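Local coordinates for galactose-binding-like protein (Bacteroides thetaiotaomicron, PDB 7M1B) that probably binds sugars as a SusE-like, galactose-binding-like protein and may also have a part in their breakdown, at residues A109-I114 / Q189-L194; A173-F178 / T196-Y201; S281-A286 / T335-G340. All coordinates share one frame; numbering follows the deposited sequence.

Overall arrangement
Contacts 1 and 2 share strand 193-197 and lie in the same small N-terminal β-domain of the model, their centres about 21 Å apart, and they touch where L194 CD2 packs against F178 O. Contact 3 is on the other side of the chain's centre, in the galactose-binding-like region, its centre about 50 Å from that of contact 1 and 38 Å from that of contact 2. Contact 2 is a surface hairpin held by backbone bonds and a hydroxyl-carboxylate bond. Contact 1 is partly buried and rests on van der Waals packing of a helix against a chain bend. Contact 3 is buried, with tyrosine rings packed on a helix.

Contact 1. Residues A109-I114 / Q189-L194; sequences AYLTAI and QSEEYL
I114 holds CG1 anti to its backbone N (chi1 -154°), which sends that branch out from helix 109-115 against S190 and E191, while Y110 CG stands between its own N and carbonyl carbon (chi1 79°), and the ring beyond it lies beside the Q189-S190 peptide. I114 makes contact with both branches. CG1 lies 3.4 Å from E191 O, and CD1 passes S190 OG to come within 3.9 Å of Y193 CB. CG2 faces the carboxylate of E191, 3.9 Å from OE1. The bent E191 side chain also brings OE1 3.7 Å from L111 CD2, the L111 and E191 side chains crossing at about a right angle. The contact thus sets the short helix at the start of the model against the loop that leads into strand 193-197, an outermost strand of a four-stranded antiparallel sheet; L138, from another strand of that sheet, touches Y110 as well. The Y110 ring brings CE2 3.4 Å from Q189 C and has S190 N at its edge, near the ring plane, with CD2 3.8 Å from S190 CB. On one face the same ring carries L111 CG, toward the rim. The buried S190 OG is fixed twice: it gives a 2.9 Å hydrogen bond to E191 O, lying above that carbonyl plane, and receives one from V182 N of strand 176-183.

Contact 2. Residues A173-F178 / T196-Y201; sequences AEPHDF and TLTPLY
T196 OG1 donates a 2.7 Å hydrogen bond to D177 OD1, meeting the carboxylate on its anti side, 24° out of plane. The two side chains lie side by side, pointing the same way from a non-hydrogen-bonded antiparallel pair, and D177 OD2 forms a salt bridge with K145. An alanine at D177 would probably leave the T196 hydroxyl and the K145 ammonium without their carboxylate partner. The next pair, H176 with L197, is hydrogen-bonded: H176 N reaches L197 O at 2.9 Å, and L197 N returns to H176 O at the same length. L197 O also takes a CA-H...O contact from P175 CA, 3.5 Å away, and lies at the edge of the F178 ring, near CE2. In H176, chi1 (-63°) sets CG beside the backbone N, and the ring, turned by chi2 (-83°), puts its CD2 edge 3.7 Å from P199 CD, while NE2 bonds S172 O. Past the ladder, E174 O sits 3.2 Å from P199 CD, the T198 side chain lies beside the P175 ring, OG1 3.7 Å from P175 CD, and A173 CB meets the Y201 ring edge 3.7 Å from CD2. The contact is the open end of the antiparallel hairpin 176-183/193-197, which forms one margin of its sheet; L197 and F178 pack on I126 of the facing three-stranded sheet, and Y201 O bonds T379 OG1 of strand 370-380.

Contact 3. Residues S281-A286 / T335-G340; sequences SYYYRA and TYASKG
Y283 lays one ring face over the methyl of A337, CB standing 3.6 Å from the ring centroid and only 2° off the ring normal, a centred CH-pi contact. Chi1 (-68°) sets CG beside the backbone N; the OH at the ring's far end comes 3.1 Å from S338 CA. Y284, the next residue of the type II turn from Y282 to R285, adds its CE2 4.1 Å from the same A337 CB. Its OH lies at the edge of the Y336 ring, 3.4 Å from CD2, the two side chains crossing at about a right angle, and that hydroxyl gives its hydrogen to I319 O. In the last turn of the helix, S338 OG bonds T335 O at 2.9 Å, and K339 N reaches the same oxygen from the same face. The Y283-Y284 peptide is held on both its polar atoms, Y284 N by Q275 OE1 and Y283 O by N329 ND2, in the galactose-binding-like region. Between the two segments the chemistry is thus aromatic and apolar: the centred CH-pi contact suggests that the fit rests largely on the flat Y283 face meeting a small methyl, while the Y284 hydroxyl and the Y283-Y284 peptide find partners elsewhere.

Contact 1. Residues A109-I114 / Q189-L194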
# COMPACT_ATOMS: atom_id res chain seq x y z
N ALA A 109 -12.56 -30.47 5.58
CA ALA A 109 -12.07 -29.10 5.37
C ALA A 109 -12.97 -28.08 6.05
O ALA A 109 -12.44 -27.12 6.63
CB ALA A 109 -11.82 -28.80 3.89
N TYR A 110 -14.31 -28.28 6.05
CA TYR A 110 -15.14 -27.18 6.56
C TYR A 110 -14.97 -26.99 8.08
O TYR A 110 -15.19 -25.90 8.67
CB TYR A 110 -16.59 -27.38 6.11
CG TYR A 110 -17.37 -28.38 6.93
CD1 TYR A 110 -17.16 -29.76 6.80
CD2 TYR A 110 -18.34 -27.94 7.81
CE1 TYR A 110 -17.86 -30.65 7.60
CE2 TYR A 110 -19.05 -28.81 8.61
CZ TYR A 110 -18.81 -30.17 8.48
OH TYR A 110 -19.60 -31.18 9.26
N LEU A 111 -14.58 -28.09 8.74
CA LEU A 111 -14.40 -28.12 10.18
C LEU A 111 -13.06 -27.47 10.55
O LEU A 111 -13.00 -26.66 11.48
CB LEU A 111 -14.47 -29.58 10.66
CG LEU A 111 -15.88 -30.15 10.87
CD1 LEU A 111 -15.82 -31.55 11.48
CD2 LEU A 111 -16.73 -29.23 11.75
N THR A 112 -11.99 -27.87 9.84
CA THR A 112 -10.70 -27.23 10.04
C THR A 112 -10.85 -25.74 9.76
O THR A 112 -10.30 -24.94 10.51
CB THR A 112 -9.61 -27.82 9.13
OG1 THR A 112 -9.40 -29.15 9.60
CG2 THR A 112 -8.28 -27.10 9.23
N ALA A 113 -11.65 -25.41 8.74
CA ALA A 113 -11.81 -24.00 8.39
C ALA A 113 -12.42 -23.17 9.52
O ALA A 113 -11.92 -22.10 9.83
CB ALA A 113 -12.60 -23.80 7.11
N ILE A 114 -13.51 -23.67 10.12
CA ILE A 114 -14.18 -22.95 11.20
C ILE A 114 -13.32 -22.94 12.48
O ILE A 114 -13.31 -21.96 13.23
CB ILE A 114 -15.62 -23.46 11.44
CG1 ILE A 114 -16.54 -22.39 12.05
CG2 ILE A 114 -15.61 -24.71 12.33
CD1 ILE A 114 -16.83 -21.19 11.17
N GLN A 189 -22.30 -28.36 6.84
CA GLN A 189 -22.23 -26.95 7.29
C GLN A 189 -21.79 -26.83 8.74
O GLN A 189 -22.31 -27.58 9.58
CB GLN A 189 -23.63 -26.30 7.33
CG GLN A 189 -23.74 -25.06 6.44
CD GLN A 189 -24.99 -24.28 6.76
OE1 GLN A 189 -26.04 -24.86 7.06
NE2 GLN A 189 -24.90 -22.96 6.71
N SER A 190 -20.96 -25.81 9.05
CA SER A 190 -20.24 -25.74 10.32
C SER A 190 -21.14 -25.10 11.39
O SER A 190 -22.20 -24.59 11.04
CB SER A 190 -18.92 -25.01 10.17
OG SER A 190 -19.16 -23.62 9.93
N GLU A 191 -20.72 -25.15 12.67
CA GLU A 191 -21.25 -24.26 13.70
C GLU A 191 -20.87 -22.83 13.32
O GLU A 191 -19.90 -22.63 12.59
CB GLU A 191 -20.67 -24.58 15.09
CG GLU A 191 -19.14 -24.79 15.08
CD GLU A 191 -18.53 -26.17 14.78
OE1 GLU A 191 -18.71 -26.70 13.63
OE2 GLU A 191 -17.82 -26.70 15.67
N GLU A 192 -21.64 -21.84 13.83
CA GLU A 192 -21.42 -20.44 13.62
C GLU A 192 -20.23 -19.99 14.47
O GLU A 192 -20.11 -20.34 15.66
CB GLU A 192 -22.64 -19.61 14.04
CG GLU A 192 -23.86 -19.81 13.15
CD GLU A 192 -25.14 -19.13 13.64
OE1 GLU A 192 -25.24 -18.88 14.86
OE2 GLU A 192 -26.02 -18.86 12.80
N TYR A 193 -19.35 -19.20 13.87
CA TYR A 193 -18.38 -18.42 14.63
C TYR A 193 -18.90 -17.00 14.81
O TYR A 193 -19.23 -16.34 13.84
CB TYR A 193 -17.03 -18.47 13.91
CG TYR A 193 -15.91 -17.72 14.58
CD1 TYR A 193 -15.11 -18.33 15.54
CD2 TYR A 193 -15.64 -16.40 14.23
CE1 TYR A 193 -14.08 -17.63 16.15
CE2 TYR A 193 -14.61 -15.69 14.83
CZ TYR A 193 -13.84 -16.31 15.79
OH TYR A 193 -12.84 -15.57 16.36
N LEU A 194 -18.98 -16.54 16.05
CA LEU A 194 -19.43 -15.18 16.36
C LEU A 194 -18.29 -14.30 16.87
O LEU A 194 -17.49 -14.71 17.70
CB LEU A 194 -20.52 -15.24 17.43
CG LEU A 194 -21.74 -16.10 17.08
CD1 LEU A 194 -22.77 -15.90 18.17
CD2 LEU A 194 -22.33 -15.71 15.72

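Contact 2. Residues A173-F178 / T196-Y201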
# COMPACT_ATOMS: atom_id res chain seq x y z
N ALA A 173 -17.02 2.55 11.60
CA ALA A 173 -16.04 2.19 12.62
C ALA A 173 -16.61 2.36 14.03
O ALA A 173 -16.36 3.36 14.73
CB ALA A 173 -14.76 2.95 12.45
N GLU A 174 -17.38 1.35 14.41
CA GLU A 174 -17.99 1.15 15.71
C GLU A 174 -18.06 -0.38 15.90
O GLU A 174 -18.01 -1.14 14.91
CB GLU A 174 -19.39 1.79 15.68
CG GLU A 174 -20.31 1.14 14.66
CD GLU A 174 -21.66 1.83 14.66
OE1 GLU A 174 -22.45 1.63 15.65
OE2 GLU A 174 -21.89 2.65 13.74
N PRO A 175 -18.33 -0.91 17.12
CA PRO A 175 -18.50 -2.37 17.24
C PRO A 175 -19.69 -2.92 16.45
O PRO A 175 -20.79 -2.39 16.49
CB PRO A 175 -18.66 -2.65 18.76
CG PRO A 175 -18.45 -1.31 19.47
CD PRO A 175 -18.37 -0.22 18.43
N HIS A 176 -19.47 -4.03 15.74
CA HIS A 176 -20.54 -4.75 15.08
C HIS A 176 -20.38 -6.24 15.34
O HIS A 176 -19.26 -6.72 15.53
CB HIS A 176 -20.43 -4.60 13.56
CG HIS A 176 -20.55 -3.23 13.04
ND1 HIS A 176 -21.78 -2.64 12.80
CD2 HIS A 176 -19.60 -2.35 12.66
CE1 HIS A 176 -21.58 -1.44 12.28
NE2 HIS A 176 -20.26 -1.29 12.11
N ASP A 177 -21.52 -6.92 15.41
CA ASP A 177 -21.54 -8.36 15.62
C ASP A 177 -21.51 -9.03 14.25
O ASP A 177 -22.29 -8.66 13.35
CB ASP A 177 -22.83 -8.71 16.38
CG ASP A 177 -22.96 -7.97 17.70
OD1 ASP A 177 -21.92 -7.77 18.37
OD2 ASP A 177 -24.12 -7.64 18.07
N PHE A 178 -20.57 -9.98 14.12
CA PHE A 178 -20.39 -10.74 12.90
C PHE A 178 -20.64 -12.23 13.18
O PHE A 178 -20.39 -12.72 14.30
CB PHE A 178 -18.99 -10.50 12.30
CG PHE A 178 -18.72 -9.08 11.87
CD1 PHE A 178 -19.11 -8.65 10.60
CD2 PHE A 178 -18.10 -8.17 12.71
CE1 PHE A 178 -18.86 -7.36 10.16
CE2 PHE A 178 -17.84 -6.88 12.27
CZ PHE A 178 -18.24 -6.47 11.01
N THR A 196 -17.46 -9.91 17.87
CA THR A 196 -17.82 -8.49 17.85
C THR A 196 -16.54 -7.68 17.60
O THR A 196 -15.58 -7.85 18.35
CB THR A 196 -18.44 -8.03 19.17
OG1 THR A 196 -19.65 -8.77 19.34
CG2 THR A 196 -18.65 -6.52 19.23
N LEU A 197 -16.50 -6.91 16.51
CA LEU A 197 -15.26 -6.21 16.15
C LEU A 197 -15.58 -4.80 15.70
O LEU A 197 -16.64 -4.54 15.14
CB LEU A 197 -14.51 -6.91 15.00
CG LEU A 197 -13.96 -8.30 15.32
CD1 LEU A 197 -13.49 -9.01 14.03
CD2 LEU A 197 -12.83 -8.22 16.35
N THR A 198 -14.63 -3.89 15.95
CA THR A 198 -14.73 -2.56 15.38
C THR A 198 -13.87 -2.43 14.14
O THR A 198 -12.66 -2.61 14.23
CB THR A 198 -14.28 -1.53 16.43
OG1 THR A 198 -15.07 -1.70 17.62
CG2 THR A 198 -14.33 -0.08 15.94
N PRO A 199 -14.46 -2.11 12.97
CA PRO A 199 -13.69 -1.80 11.77
C PRO A 199 -12.64 -0.73 11.99
O PRO A 199 -12.84 0.22 12.81
CB PRO A 199 -14.77 -1.33 10.76
CG PRO A 199 -15.96 -2.13 11.18
CD PRO A 199 -15.91 -2.01 12.70
N LEU A 200 -11.54 -0.88 11.23
CA LEU A 200 -10.55 0.18 11.32
C LEU A 200 -10.97 1.44 10.58
O LEU A 200 -11.70 1.42 9.59
CB LEU A 200 -9.25 -0.31 10.66
CG LEU A 200 -8.64 -1.59 11.27
CD1 LEU A 200 -7.27 -1.86 10.66
CD2 LEU A 200 -8.49 -1.47 12.79
N TYR A 201 -10.47 2.57 11.13
CA TYR A 201 -10.72 3.91 10.59
C TYR A 201 -9.36 4.59 10.37
O TYR A 201 -8.50 4.56 11.26
CB TYR A 201 -11.52 4.66 11.65
CG TYR A 201 -12.06 6.03 11.33
CD1 TYR A 201 -11.24 7.16 11.29
CD2 TYR A 201 -13.43 6.22 11.20
CE1 TYR A 201 -11.77 8.42 11.05
CE2 TYR A 201 -13.97 7.47 10.98
CZ TYR A 201 -13.15 8.57 10.92
OH TYR A 201 -13.75 9.77 10.71

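Contact 3. Residues S281-A286 / T335-G340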
# COMPACT_ATOMS: atom_id res chain seq x y z
N SER A 281 5.11 21.83 -15.71
CA SER A 281 5.75 21.29 -16.90
C SER A 281 6.60 20.06 -16.59
O SER A 281 6.97 19.33 -17.49
CB SER A 281 6.60 22.33 -17.60
OG SER A 281 7.67 22.71 -16.77
N TYR A 282 6.89 19.81 -15.31
CA TYR A 282 7.70 18.66 -14.91
C TYR A 282 6.91 17.38 -14.68
O TYR A 282 7.48 16.33 -14.40
CB TYR A 282 8.57 18.99 -13.70
CG TYR A 282 9.75 19.80 -14.13
CD1 TYR A 282 9.67 21.20 -14.20
CD2 TYR A 282 11.00 19.20 -14.30
CE1 TYR A 282 10.77 21.95 -14.60
CE2 TYR A 282 12.09 19.92 -14.77
CZ TYR A 282 12.00 21.33 -14.83
OH TYR A 282 13.10 22.06 -15.25
N TYR A 283 5.58 17.50 -14.70
CA TYR A 283 4.81 16.27 -14.57
C TYR A 283 5.12 15.26 -15.68
O TYR A 283 5.35 15.60 -16.86
CB TYR A 283 3.29 16.55 -14.48
CG TYR A 283 2.82 17.25 -13.24
CD1 TYR A 283 3.29 16.88 -11.97
CD2 TYR A 283 1.83 18.25 -13.30
CE1 TYR A 283 2.82 17.52 -10.82
CE2 TYR A 283 1.34 18.88 -12.15
CZ TYR A 283 1.78 18.46 -10.91
OH TYR A 283 1.36 19.09 -9.76
N TYR A 284 5.09 14.00 -15.28
CA TYR A 284 5.15 12.85 -16.18
C TYR A 284 6.48 12.84 -16.97
O TYR A 284 6.52 12.39 -18.12
CB TYR A 284 3.93 12.88 -17.12
CG TYR A 284 2.66 12.63 -16.35
CD1 TYR A 284 2.36 11.37 -15.84
CD2 TYR A 284 1.78 13.66 -16.18
CE1 TYR A 284 1.19 11.14 -15.12
CE2 TYR A 284 0.61 13.46 -15.44
CZ TYR A 284 0.30 12.18 -14.97
OH TYR A 284 -0.83 11.94 -14.23
N ARG A 285 7.54 13.34 -16.34
CA ARG A 285 8.90 13.26 -16.89
C ARG A 285 9.84 13.69 -15.75
O ARG A 285 9.40 13.92 -14.61
CB ARG A 285 9.05 14.24 -18.07
CG ARG A 285 8.99 15.74 -17.76
CD ARG A 285 9.23 16.71 -18.95
NE ARG A 285 9.40 18.14 -18.58
CZ ARG A 285 10.53 18.86 -18.40
NH1 ARG A 285 11.72 18.26 -18.53
NH2 ARG A 285 10.47 20.16 -18.07
N ALA A 286 11.16 13.64 -16.03
CA ALA A 286 12.15 14.22 -15.12
C ALA A 286 12.01 13.69 -13.69
O ALA A 286 11.92 14.44 -12.71
CB ALA A 286 12.06 15.74 -15.17
N THR A 335 -3.95 19.00 -13.93
CA THR A 335 -4.89 19.04 -12.83
C THR A 335 -4.83 17.73 -12.03
O THR A 335 -4.81 17.77 -10.78
CB THR A 335 -6.30 19.35 -13.38
OG1 THR A 335 -6.22 20.59 -14.07
CG2 THR A 335 -7.36 19.44 -12.30
N TYR A 336 -4.97 16.59 -12.70
CA TYR A 336 -4.95 15.29 -12.05
C TYR A 336 -3.70 15.12 -11.17
O TYR A 336 -3.80 14.70 -10.00
CB TYR A 336 -5.10 14.17 -13.08
CG TYR A 336 -5.04 12.74 -12.60
CD1 TYR A 336 -6.14 12.09 -12.06
CD2 TYR A 336 -3.82 12.06 -12.60
CE1 TYR A 336 -6.05 10.76 -11.65
CE2 TYR A 336 -3.70 10.73 -12.22
CZ TYR A 336 -4.81 10.10 -11.67
OH TYR A 336 -4.65 8.79 -11.28
N ALA A 337 -2.52 15.34 -11.75
CA ALA A 337 -1.35 15.09 -10.93
C ALA A 337 -1.26 16.07 -9.77
O ALA A 337 -0.79 15.67 -8.70
CB ALA A 337 -0.12 15.26 -11.83
N SER A 338 -1.66 17.33 -9.99
CA SER A 338 -1.48 18.31 -8.92
C SER A 338 -2.38 17.98 -7.70
O SER A 338 -2.11 18.49 -6.60
CB SER A 338 -1.75 19.72 -9.46
OG SER A 338 -3.20 19.91 -9.66
N LYS A 339 -3.49 17.24 -7.90
CA LYS A 339 -4.42 16.89 -6.83
C LYS A 339 -3.96 15.68 -6.00
O LYS A 339 -4.48 15.40 -4.90
CB LYS A 339 -5.81 16.69 -7.44
CG LYS A 339 -6.09 15.26 -7.91
CD LYS A 339 -7.58 14.89 -7.90
CE LYS A 339 -8.24 14.97 -9.27
NZ LYS A 339 -9.72 14.94 -9.20
N GLY A 340 -2.86 15.02 -6.41
CA GLY A 340 -2.35 13.87 -5.65
C GLY A 340 -2.95 12.57 -6.22
O GLY A 340 -4.16 12.43 -6.42